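PDB 6HOX: binding domain (Hc) of Paraclostridial Mosquitocidal Protein 1 from Paraclostridium bifermentans, which serves as the receptor-binding part of a botulinum-like neurotoxin that specifically targets Anopheles mosquitoes, helping to direct the toxin to host nerve cells. Local coordinates for residues D56-K61 with N164-I169; Y182-K187 with M238-Y243; I205-E210 with D222-Y227. All blocks are in the same frame, centred on the assembly; numbering follows the deposited sequence.

In the fold
From the N terminus, the first contact to open is interaction 1: the turn 56-61 meets the start of strand 167-174, closing a loop of about a hundred residues before interaction 2 begins. Interaction 2 then joins the hairpin turn between strands 178-183 and 186-192 to the C-terminal part of helix 233-241. Interaction 3 falls wholly within that second span, packing strand 205-207 against strand 218-227 across the core of the lectin-like subdomain. Interactions 1 and 2 come together where His168 of strand 167-174 bonds through the backbone to Asn184, in the turn just after the neighbouring strand 178-183. Strand 218-227 runs in this same sheet, and its Tyr227 packs against Leu239 of the helix, bringing interaction 3 to interaction 2.

Interaction 1: D56-K61 with N164-I169; sequences DGRDSK and NIWRHI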
loop_
_atom_site.group_PDB
_atom_site.type_symbol
_atom_site.label_atom_id
_atom_site.label_comp_id
_atom_site.label_asym_id
_atom_site.label_seq_id
_atom_site.Cartn_x
_atom_site.Cartn_y
_atom_site.Cartn_z
ATOM N N ASP A 56 -13.053 -0.434 6.279
ATOM C CA ASP A 56 -12.803 -0.474 4.866
ATOM C C ASP A 56 -11.347 -0.888 4.649
ATOM O O ASP A 56 -10.466 -0.439 5.392
ATOM C CB ASP A 56 -13.156 0.874 4.239
ATOM C CG ASP A 56 -14.652 1.125 4.316
ATOM O OD1 ASP A 56 -15.425 0.301 3.764
ATOM O OD2 ASP A 56 -15.033 2.100 4.951
ATOM N N GLY A 57 -11.121 -1.723 3.623
ATOM C CA GLY A 57 -9.819 -2.326 3.357
ATOM C C GLY A 57 -9.409 -2.238 1.902
ATOM O O GLY A 57 -9.899 -1.424 1.155
ATOM N N ARG A 58 -8.453 -3.078 1.513
ATOM C CA ARG A 58 -7.850 -3.012 0.168
ATOM C C ARG A 58 -8.694 -3.825 -0.814
ATOM O O ARG A 58 -8.495 -3.740 -2.037
ATOM C CB ARG A 58 -6.409 -3.542 0.183
ATOM C CG ARG A 58 -6.281 -4.980 0.687
ATOM C CD ARG A 58 -4.930 -5.616 0.364
ATOM N NE ARG A 58 -4.554 -5.540 -1.044
ATOM C CZ ARG A 58 -5.023 -6.345 -1.990
ATOM N NH1 ARG A 58 -5.847 -7.337 -1.676
ATOM N NH2 ARG A 58 -4.682 -6.138 -3.244
ATOM N N ASP A 59 -9.599 -4.639 -0.268
ATOM C CA ASP A 59 -10.483 -5.476 -1.062
ATOM C C ASP A 59 -11.749 -5.749 -0.245
ATOM O O ASP A 59 -11.880 -6.780 0.441
ATOM C CB ASP A 59 -9.768 -6.766 -1.469
ATOM C CG ASP A 59 -10.633 -7.675 -2.317
ATOM O OD1 ASP A 59 -11.786 -7.285 -2.611
ATOM O OD2 ASP A 59 -10.154 -8.756 -2.668
ATOM N N SER A 60 -12.671 -4.796 -0.266
ATOM C CA SER A 60 -13.732 -4.805 0.724
ATOM C C SER A 60 -13.095 -4.747 2.134
ATOM O O SER A 60 -12.011 -4.182 2.310
ATOM C CB SER A 60 -14.634 -6.005 0.522
ATOM O OG SER A 60 -15.932 -5.743 1.029
ATOM N N LYS A 61 -13.740 -5.351 3.136
ATOM C CA LYS A 61 -13.509 -5.000 4.524
ATOM C C LYS A 61 -12.249 -5.702 5.067
ATOM O O LYS A 61 -11.813 -6.733 4.571
ATOM C CB LYS A 61 -14.744 -5.356 5.358
ATOM C CG LYS A 61 -16.030 -4.676 4.906
ATOM C CD LYS A 61 -16.120 -3.226 5.335
ATOM C CE LYS A 61 -17.479 -2.624 5.037
ATOM N NZ LYS A 61 -17.514 -1.154 5.268
ATOM N N ASN A 164 1.893 3.405 6.272
ATOM C CA ASN A 164 0.442 3.452 6.061
ATOM C C ASN A 164 0.033 2.929 4.678
ATOM O O ASN A 164 -1.138 3.095 4.280
ATOM C CB ASN A 164 -0.149 4.846 6.246
ATOM C CG ASN A 164 -1.602 4.803 6.666
ATOM O OD1 ASN A 164 -1.997 3.924 7.425
ATOM N ND2 ASN A 164 -2.401 5.741 6.176
ATOM N N ILE A 165 0.951 2.255 3.978
ATOM C CA ILE A 165 0.682 1.641 2.674
ATOM C C ILE A 165 0.489 0.134 2.876
ATOM O O ILE A 165 1.228 -0.493 3.610
ATOM C CB ILE A 165 1.812 1.954 1.672
ATOM C CG1 ILE A 165 2.004 3.456 1.476
ATOM C CG2 ILE A 165 1.571 1.259 0.335
ATOM C CD1 ILE A 165 3.329 3.832 0.880
ATOM N N TRP A 166 -0.507 -0.444 2.199
ATOM C CA TRP A 166 -0.744 -1.913 2.227
ATOM C C TRP A 166 0.488 -2.671 1.715
ATOM O O TRP A 166 0.914 -2.450 0.583
ATOM C CB TRP A 166 -1.977 -2.280 1.399
ATOM C CG TRP A 166 -3.273 -2.054 2.116
ATOM C CD1 TRP A 166 -4.176 -1.051 1.918
ATOM C CD2 TRP A 166 -3.829 -2.899 3.140
ATOM N NE1 TRP A 166 -5.251 -1.214 2.749
ATOM C CE2 TRP A 166 -5.069 -2.343 3.506
ATOM C CE3 TRP A 166 -3.404 -4.076 3.768
ATOM C CZ2 TRP A 166 -5.878 -2.910 4.487
ATOM C CZ3 TRP A 166 -4.207 -4.641 4.739
ATOM C CH2 TRP A 166 -5.426 -4.061 5.096
ATOM N N ARG A 167 1.019 -3.567 2.550
ATOM C CA ARG A 167 2.155 -4.423 2.228
ATOM C C ARG A 167 1.737 -5.892 2.361
ATOM O O ARG A 167 1.030 -6.262 3.300
ATOM C CB ARG A 167 3.321 -4.212 3.199
ATOM C CG ARG A 167 3.831 -2.784 3.315
ATOM C CD ARG A 167 4.328 -2.199 2.011
ATOM N NE ARG A 167 5.055 -0.966 2.280
ATOM C CZ ARG A 167 5.256 0.039 1.426
ATOM N NH1 ARG A 167 4.827 -0.015 0.170
ATOM N NH2 ARG A 167 5.905 1.106 1.868
ATOM N N HIS A 168 2.216 -6.726 1.438
ATOM C CA HIS A 168 1.950 -8.138 1.491
ATOM C C HIS A 168 3.205 -8.814 2.006
ATOM O O HIS A 168 4.279 -8.620 1.432
ATOM C CB HIS A 168 1.544 -8.724 0.138
ATOM C CG HIS A 168 1.113 -10.144 0.274
ATOM N ND1 HIS A 168 1.959 -11.194 0.021
ATOM C CD2 HIS A 168 -0.043 -10.689 0.707
ATOM C CE1 HIS A 168 1.337 -12.331 0.272
ATOM N NE2 HIS A 168 0.121 -12.049 0.723
ATOM N N ILE A 169 3.044 -9.583 3.082
ATOM C CA ILE A 169 4.175 -10.258 3.734
ATOM C C ILE A 169 4.007 -11.755 3.527
ATOM O O ILE A 169 2.888 -12.273 3.709
ATOM C CB ILE A 169 4.235 -9.926 5.234
ATOM C CG1 ILE A 169 4.138 -8.419 5.487
ATOM C CG2 ILE A 169 5.487 -10.526 5.864
ATOM C CD1 ILE A 169 5.249 -7.627 4.840
#
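Arg58 lays the aliphatic part of its side chain over one face of the Trp166 indole. Its CB stands 3.6 Å from the centroid of the five-membered ring, only 9° off the ring normal, a CH-pi contact. Farther out, Arg58 CD lies above the rim of the six-membered ring, 4.0 Å from Trp166 CE3. With CG placed between the backbone N and carbonyl carbon (chi1 58°), the methylenes are carried across the indole; the chain bends at chi3, and the guanidinium ends nearly perpendicular to the ring, its plane 84° away. That group makes a cation-pi contact with Trp94, and its NH2 gives Tyr243 O a weak hydrogen bond. Gly57 comes in obliquely, its CA 4.1 Å from Trp166 CZ2. The contact joins the turn between antiparallel strands 53-56 and 61-66 to the residue just before strand 167-174, in the concanavalin-like N-terminal half of the receptor-binding domain. Two polar groups of the contact find partners in the trefoil-family C-terminal half: Trp166 NE1 is hydrogen-bonded to Glu255 OE2, which helps to hold the buried indole in its orientation, and Arg58 O receives a bond from Arg250 NH1. At the base of the turn, Lys61 NZ and Asp56 OD1 form a 3.0 Å salt bridge, the ammonium approaching from above the carboxylate plane.

Interaction 2: Y182-K187 with M238-Y243; sequences YINGDK and MLFNSY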
loop_
_atom_site.group_PDB
_atom_site.type_symbol
_atom_site.label_atom_id
_atom_site.label_comp_id
_atom_site.label_asym_id
_atom_site.label_seq_id
_atom_site.Cartn_x
_atom_site.Cartn_y
_atom_site.Cartn_z
ATOM N N TYR A 182 9.460 -12.310 2.551
ATOM C CA TYR A 182 9.135 -11.600 1.324
ATOM C C TYR A 182 8.247 -10.391 1.666
ATOM O O TYR A 182 7.399 -10.495 2.546
ATOM C CB TYR A 182 8.349 -12.500 0.362
ATOM C CG TYR A 182 9.032 -13.757 -0.115
ATOM C CD1 TYR A 182 9.031 -14.904 0.658
ATOM C CD2 TYR A 182 9.628 -13.828 -1.368
ATOM C CE1 TYR A 182 9.656 -16.066 0.230
ATOM C CE2 TYR A 182 10.250 -14.989 -1.815
ATOM C CZ TYR A 182 10.278 -16.112 -1.011
ATOM O OH TYR A 182 10.882 -17.273 -1.422
ATOM N N ILE A 183 8.458 -9.255 0.979
ATOM C CA ILE A 183 7.499 -8.141 0.939
ATOM C C ILE A 183 7.104 -7.937 -0.529
ATOM O O ILE A 183 7.991 -7.865 -1.393
ATOM C CB ILE A 183 8.062 -6.846 1.572
ATOM C CG1 ILE A 183 8.471 -7.063 3.026
ATOM C CG2 ILE A 183 7.047 -5.719 1.459
ATOM C CD1 ILE A 183 9.243 -5.937 3.662
ATOM N N ASN A 184 5.785 -7.896 -0.789
ATOM C CA ASN A 184 5.196 -7.698 -2.101
ATOM C C ASN A 184 5.817 -8.690 -3.094
ATOM O O ASN A 184 6.169 -8.338 -4.216
ATOM C CB ASN A 184 5.317 -6.233 -2.547
ATOM C CG ASN A 184 4.572 -5.271 -1.635
ATOM O OD1 ASN A 184 3.654 -5.667 -0.909
ATOM N ND2 ASN A 184 4.967 -4.006 -1.640
ATOM N N GLY A 185 5.953 -9.949 -2.662
ATOM C CA GLY A 185 6.392 -11.013 -3.537
ATOM C C GLY A 185 7.895 -11.019 -3.789
ATOM O O GLY A 185 8.366 -11.865 -4.535
ATOM N N ASP A 186 8.638 -10.062 -3.215
ATOM C CA ASP A 186 10.100 -9.989 -3.329
ATOM C C ASP A 186 10.785 -10.499 -2.047
ATOM O O ASP A 186 10.534 -10.021 -0.948
ATOM C CB ASP A 186 10.569 -8.555 -3.577
ATOM C CG ASP A 186 10.133 -7.956 -4.901
ATOM O OD1 ASP A 186 9.974 -8.723 -5.871
ATOM O OD2 ASP A 186 9.968 -6.723 -4.950
ATOM N N LYS A 187 11.718 -11.433 -2.213
ATOM C CA LYS A 187 12.525 -11.954 -1.128
ATOM C C LYS A 187 13.416 -10.848 -0.553
ATOM O O LYS A 187 14.102 -10.143 -1.291
ATOM C CB LYS A 187 13.381 -13.098 -1.659
ATOM C CG LYS A 187 14.180 -13.833 -0.598
ATOM C CD LYS A 187 14.725 -15.134 -1.109
ATOM C CE LYS A 187 15.632 -14.964 -2.303
ATOM N NZ LYS A 187 16.393 -16.206 -2.562
ATOM N N MET A 238 3.635 -15.541 -7.494
ATOM C CA MET A 238 2.316 -15.917 -8.015
ATOM C C MET A 238 1.227 -15.589 -6.980
ATOM O O MET A 238 0.167 -15.082 -7.338
ATOM C CB MET A 238 2.345 -17.411 -8.343
ATOM C CG MET A 238 1.046 -18.033 -8.773
ATOM S SD MET A 238 1.326 -19.811 -9.157
ATOM C CE MET A 238 2.714 -19.735 -10.293
ATOM N N LEU A 239 1.491 -15.885 -5.697
ATOM C CA LEU A 239 0.532 -15.590 -4.622
ATOM C C LEU A 239 0.284 -14.071 -4.566
ATOM O O LEU A 239 -0.876 -13.592 -4.485
ATOM C CB LEU A 239 1.089 -16.109 -3.295
ATOM C CG LEU A 239 0.312 -15.692 -2.042
ATOM C CD1 LEU A 239 -1.107 -16.211 -2.103
ATOM C CD2 LEU A 239 0.996 -16.195 -0.785
ATOM N N PHE A 240 1.370 -13.294 -4.625
ATOM C CA PHE A 240 1.255 -11.844 -4.555
ATOM C C PHE A 240 0.420 -11.327 -5.732
ATOM O O PHE A 240 -0.498 -10.509 -5.537
ATOM C CB PHE A 240 2.631 -11.189 -4.499
ATOM C CG PHE A 240 2.600 -9.684 -4.607
ATOM C CD1 PHE A 240 2.175 -8.912 -3.540
ATOM C CD2 PHE A 240 3.006 -9.046 -5.765
ATOM C CE1 PHE A 240 2.145 -7.530 -3.627
ATOM C CE2 PHE A 240 2.977 -7.666 -5.863
ATOM C CZ PHE A 240 2.564 -6.907 -4.788
ATOM N N ASN A 241 0.754 -11.809 -6.943
ATOM C CA ASN A 241 0.111 -11.397 -8.185
ATOM C C ASN A 241 -1.383 -11.726 -8.160
ATOM O O ASN A 241 -2.186 -11.008 -8.785
ATOM C CB ASN A 241 0.785 -12.027 -9.404
ATOM C CG ASN A 241 2.152 -11.447 -9.672
ATOM O OD1 ASN A 241 2.446 -10.315 -9.291
ATOM N ND2 ASN A 241 3.009 -12.220 -10.316
ATOM N N SER A 242 -1.761 -12.773 -7.417
ATOM C CA SER A 242 -3.124 -13.255 -7.430
ATOM C C SER A 242 -4.059 -12.251 -6.751
ATOM O O SER A 242 -5.269 -12.330 -6.923
ATOM C CB SER A 242 -3.235 -14.636 -6.822
ATOM O OG SER A 242 -3.148 -14.605 -5.403
ATOM N N TYR A 243 -3.505 -11.320 -5.972
ATOM C CA TYR A 243 -4.301 -10.291 -5.304
ATOM C C TYR A 243 -4.604 -9.097 -6.222
ATOM O O TYR A 243 -5.320 -8.189 -5.805
ATOM C CB TYR A 243 -3.590 -9.836 -4.035
ATOM C CG TYR A 243 -3.609 -10.896 -2.970
ATOM C CD1 TYR A 243 -4.803 -11.252 -2.373
ATOM C CD2 TYR A 243 -2.457 -11.568 -2.589
ATOM C CE1 TYR A 243 -4.855 -12.232 -1.395
ATOM C CE2 TYR A 243 -2.496 -12.543 -1.600
ATOM C CZ TYR A 243 -3.701 -12.883 -1.013
ATOM O OH TYR A 243 -3.773 -13.856 -0.055
#
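Asn184 and Gly185 lay their backbone over one face of the Phe240 ring. Asn184 CA is 3.4 Å from Phe240 CE1, and Asn184 O sits 3.5 Å above the ring plane, over its centre. The Asn184 side chain adds to the same face: its CB is 3.6 Å from Phe240 CE1, and its amide plane is inclined by 31° to the ring. Having no side chain, Gly185 can bring its CA to 3.9 Å from Phe240 CB. The two residues are the central pair of a type I' turn that links strands 178-183 and 186-192 into a tight beta hairpin, closed by Ile183 N to Asp186 O (2.9 Å) and the reciprocal bond. Behind the turn, Asn184 OD1 accepts the N-H of His168 on strand 167-174, which helps to hold the amide, while Asn184 N probably bonds to His168 O. On the helix side, Phe240 has CG anti to its backbone N (chi1 172°), sending the ring toward the turn, where it also packs on His168 and Phe244. Just beyond, Ser242 OG donates to Leu239 O at 2.7 Å. No hydrogen bond crosses between the two segments; with the carbonyl oxygen of Asn184 over the pi cloud, electrostatics probably add little, and the contact rests mainly on van der Waals packing.

Interaction 3: I205-E210 with D222-Y227; sequences IIFKLE and DQFNIY
Lys208 NZ, one residue along from the Phe207 that meets Phe224, is gripped by two carboxylates: it forms salt bridges with Glu210 OE1 at 2.9 Å and with Glu69. The ammonium lies above the Glu210 carboxylate plane, 41° out of it, and adds a weak bond to Leu209 O. This charged cluster faces away from the contact, while the residues on the other side of the strand, Ile205 and Phe207, point into the core. There Phe207 and Phe224 form a T-shaped stack, with ring centroids 4.8 Å apart and planes at 87°. Phe207 drives its CE2 edge over the middle of the Phe224 face, 3.6 Å from Phe224 CG. The two rings leave their strands differently: Phe224 CG is anti to the backbone N (chi1 -174°), whereas Phe207 CG lies beside its own N. Next to them, Ile205 and Ile226 reach toward each other tip to tip, their CD1 methyls 4.0 Å apart. The pairs join the small sheet of strands 46-48, 73-75 and 205-207 to strand 218-227 of the large antiparallel sheet, as in the sandwich of the concanavalin-like fold. Phe207 also touches Leu29 and Ile73, and Phe93 lies against Phe224. A G1 bulge within strand 218-227, in which Gln223 and Phe224 both face Leu29, lies at the start of the aromatic pair. The C-H edge of Phe207 meets the pi face of Phe224, so weak electrostatics, dispersion and burial probably hold the layers together, with no hydrogen bond between the segments.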
loop_
_atom_site.group_PDB
_atom_site.type_symbol
_atom_site.label_atom_id
_atom_site.label_comp_id
_atom_site.label_asym_id
_atom_site.label_seq_id
_atom_site.Cartn_x
_atom_site.Cartn_y
_atom_site.Cartn_z
ATOM N N ILE A 205 -2.862 -19.235 18.743
ATOM C CA ILE A 205 -2.351 -18.060 18.003
ATOM C C ILE A 205 -3.161 -16.834 18.447
ATOM O O ILE A 205 -4.397 -16.860 18.371
ATOM C CB ILE A 205 -2.460 -18.273 16.480
ATOM C CG1 ILE A 205 -1.840 -19.599 16.026
ATOM C CG2 ILE A 205 -1.871 -17.087 15.726
ATOM C CD1 ILE A 205 -2.216 -20.009 14.625
ATOM N N ILE A 206 -2.474 -15.791 18.931
ATOM C CA ILE A 206 -3.136 -14.585 19.450
ATOM C C ILE A 206 -2.809 -13.431 18.506
ATOM O O ILE A 206 -1.624 -13.094 18.343
ATOM C CB ILE A 206 -2.693 -14.219 20.885
ATOM C CG1 ILE A 206 -2.775 -15.398 21.853
ATOM C CG2 ILE A 206 -3.496 -13.034 21.390
ATOM C CD1 ILE A 206 -4.183 -15.811 22.166
ATOM N N PHE A 207 -3.856 -12.853 17.905
ATOM C CA PHE A 207 -3.751 -11.652 17.081
ATOM C C PHE A 207 -4.087 -10.462 17.970
ATOM O O PHE A 207 -5.246 -10.291 18.364
ATOM C CB PHE A 207 -4.705 -11.722 15.892
ATOM C CG PHE A 207 -4.446 -12.850 14.929
ATOM C CD1 PHE A 207 -4.841 -14.144 15.227
ATOM C CD2 PHE A 207 -3.811 -12.620 13.719
ATOM C CE1 PHE A 207 -4.593 -15.180 14.347
ATOM C CE2 PHE A 207 -3.538 -13.665 12.853
ATOM C CZ PHE A 207 -3.935 -14.944 13.169
ATOM N N LYS A 208 -3.072 -9.661 18.304
ATOM C CA LYS A 208 -3.203 -8.598 19.294
ATOM C C LYS A 208 -1.912 -7.794 19.375
ATOM O O LYS A 208 -0.827 -8.391 19.416
ATOM C CB LYS A 208 -3.445 -9.191 20.683
ATOM C CG LYS A 208 -3.796 -8.187 21.765
ATOM C CD LYS A 208 -3.916 -8.829 23.127
ATOM C CE LYS A 208 -4.477 -7.880 24.167
ATOM N NZ LYS A 208 -3.564 -6.743 24.429
ATOM N N LEU A 209 -2.057 -6.464 19.437
ATOM C CA LEU A 209 -0.957 -5.567 19.794
ATOM C C LEU A 209 -0.628 -5.772 21.277
ATOM O O LEU A 209 -1.480 -5.514 22.120
ATOM C CB LEU A 209 -1.357 -4.111 19.538
ATOM C CG LEU A 209 -1.298 -3.659 18.083
ATOM C CD1 LEU A 209 -2.076 -2.371 17.887
ATOM C CD2 LEU A 209 0.147 -3.485 17.639
ATOM N N GLU A 210 0.584 -6.259 21.570
ATOM C CA GLU A 210 0.994 -6.531 22.946
ATOM C C GLU A 210 2.404 -5.999 23.167
ATOM O O GLU A 210 3.325 -6.485 22.542
ATOM C CB GLU A 210 0.930 -8.034 23.228
ATOM C CG GLU A 210 1.059 -8.386 24.699
ATOM C CD GLU A 210 -0.072 -7.818 25.541
ATOM O OE1 GLU A 210 -1.238 -8.215 25.328
ATOM O OE2 GLU A 210 0.206 -6.936 26.354
ATOM N N ASP A 222 -5.332 -8.390 6.847
ATOM C CA ASP A 222 -6.242 -9.085 5.960
ATOM C C ASP A 222 -5.557 -10.302 5.319
ATOM O O ASP A 222 -4.373 -10.297 5.024
ATOM C CB ASP A 222 -6.834 -8.128 4.918
ATOM C CG ASP A 222 -8.079 -8.692 4.235
ATOM O OD1 ASP A 222 -8.794 -9.487 4.898
ATOM O OD2 ASP A 222 -8.315 -8.361 3.047
ATOM N N GLN A 223 -6.352 -11.346 5.075
ATOM C CA GLN A 223 -5.901 -12.568 4.411
ATOM C C GLN A 223 -4.658 -13.114 5.138
ATOM O O GLN A 223 -3.626 -13.389 4.502
ATOM C CB GLN A 223 -5.620 -12.324 2.927
ATOM C CG GLN A 223 -6.791 -11.712 2.153
ATOM C CD GLN A 223 -7.988 -12.633 2.122
ATOM O OE1 GLN A 223 -9.070 -12.308 2.604
ATOM N NE2 GLN A 223 -7.786 -13.824 1.602
ATOM N N PHE A 224 -4.757 -13.274 6.464
ATOM C CA PHE A 224 -3.715 -13.948 7.194
ATOM C C PHE A 224 -3.905 -15.449 6.982
ATOM O O PHE A 224 -4.852 -16.065 7.503
ATOM C CB PHE A 224 -3.684 -13.556 8.667
ATOM C CG PHE A 224 -2.520 -14.133 9.430
ATOM C CD1 PHE A 224 -2.509 -15.463 9.825
ATOM C CD2 PHE A 224 -1.434 -13.334 9.765
ATOM C CE1 PHE A 224 -1.446 -15.978 10.557
ATOM C CE2 PHE A 224 -0.369 -13.848 10.490
ATOM C CZ PHE A 224 -0.374 -15.170 10.877
ATOM N N ASN A 225 -3.023 -16.002 6.152
ATOM C CA ASN A 225 -3.142 -17.319 5.633
ATOM C C ASN A 225 -2.003 -18.174 6.181
ATOM O O ASN A 225 -0.881 -17.688 6.307
ATOM C CB ASN A 225 -3.108 -17.334 4.105
ATOM C CG ASN A 225 -4.284 -16.620 3.484
ATOM O OD1 ASN A 225 -5.203 -16.200 4.188
ATOM N ND2 ASN A 225 -4.232 -16.455 2.169
ATOM N N ILE A 226 -2.328 -19.429 6.511
ATOM C CA ILE A 226 -1.332 -20.481 6.800
ATOM C C ILE A 226 -1.486 -21.587 5.755
ATOM O O ILE A 226 -2.595 -22.045 5.468
ATOM C CB ILE A 226 -1.477 -21.041 8.228
ATOM C CG1 ILE A 226 -1.397 -19.932 9.281
ATOM C CG2 ILE A 226 -0.429 -22.131 8.445
ATOM C CD1 ILE A 226 -1.838 -20.345 10.660
ATOM N N TYR A 227 -0.353 -21.989 5.184
ATOM C CA TYR A 227 -0.264 -23.047 4.210
ATOM C C TYR A 227 0.625 -24.137 4.802
ATOM O O TYR A 227 1.602 -23.817 5.500
ATOM C CB TYR A 227 0.359 -22.587 2.889
ATOM C CG TYR A 227 -0.329 -21.433 2.211
ATOM C CD1 TYR A 227 -0.119 -20.124 2.628
ATOM C CD2 TYR A 227 -1.171 -21.638 1.131
ATOM C CE1 TYR A 227 -0.756 -19.054 2.010
ATOM C CE2 TYR A 227 -1.803 -20.581 0.493
ATOM C CZ TYR A 227 -1.605 -19.288 0.944
ATOM O OH TYR A 227 -2.236 -18.258 0.330
#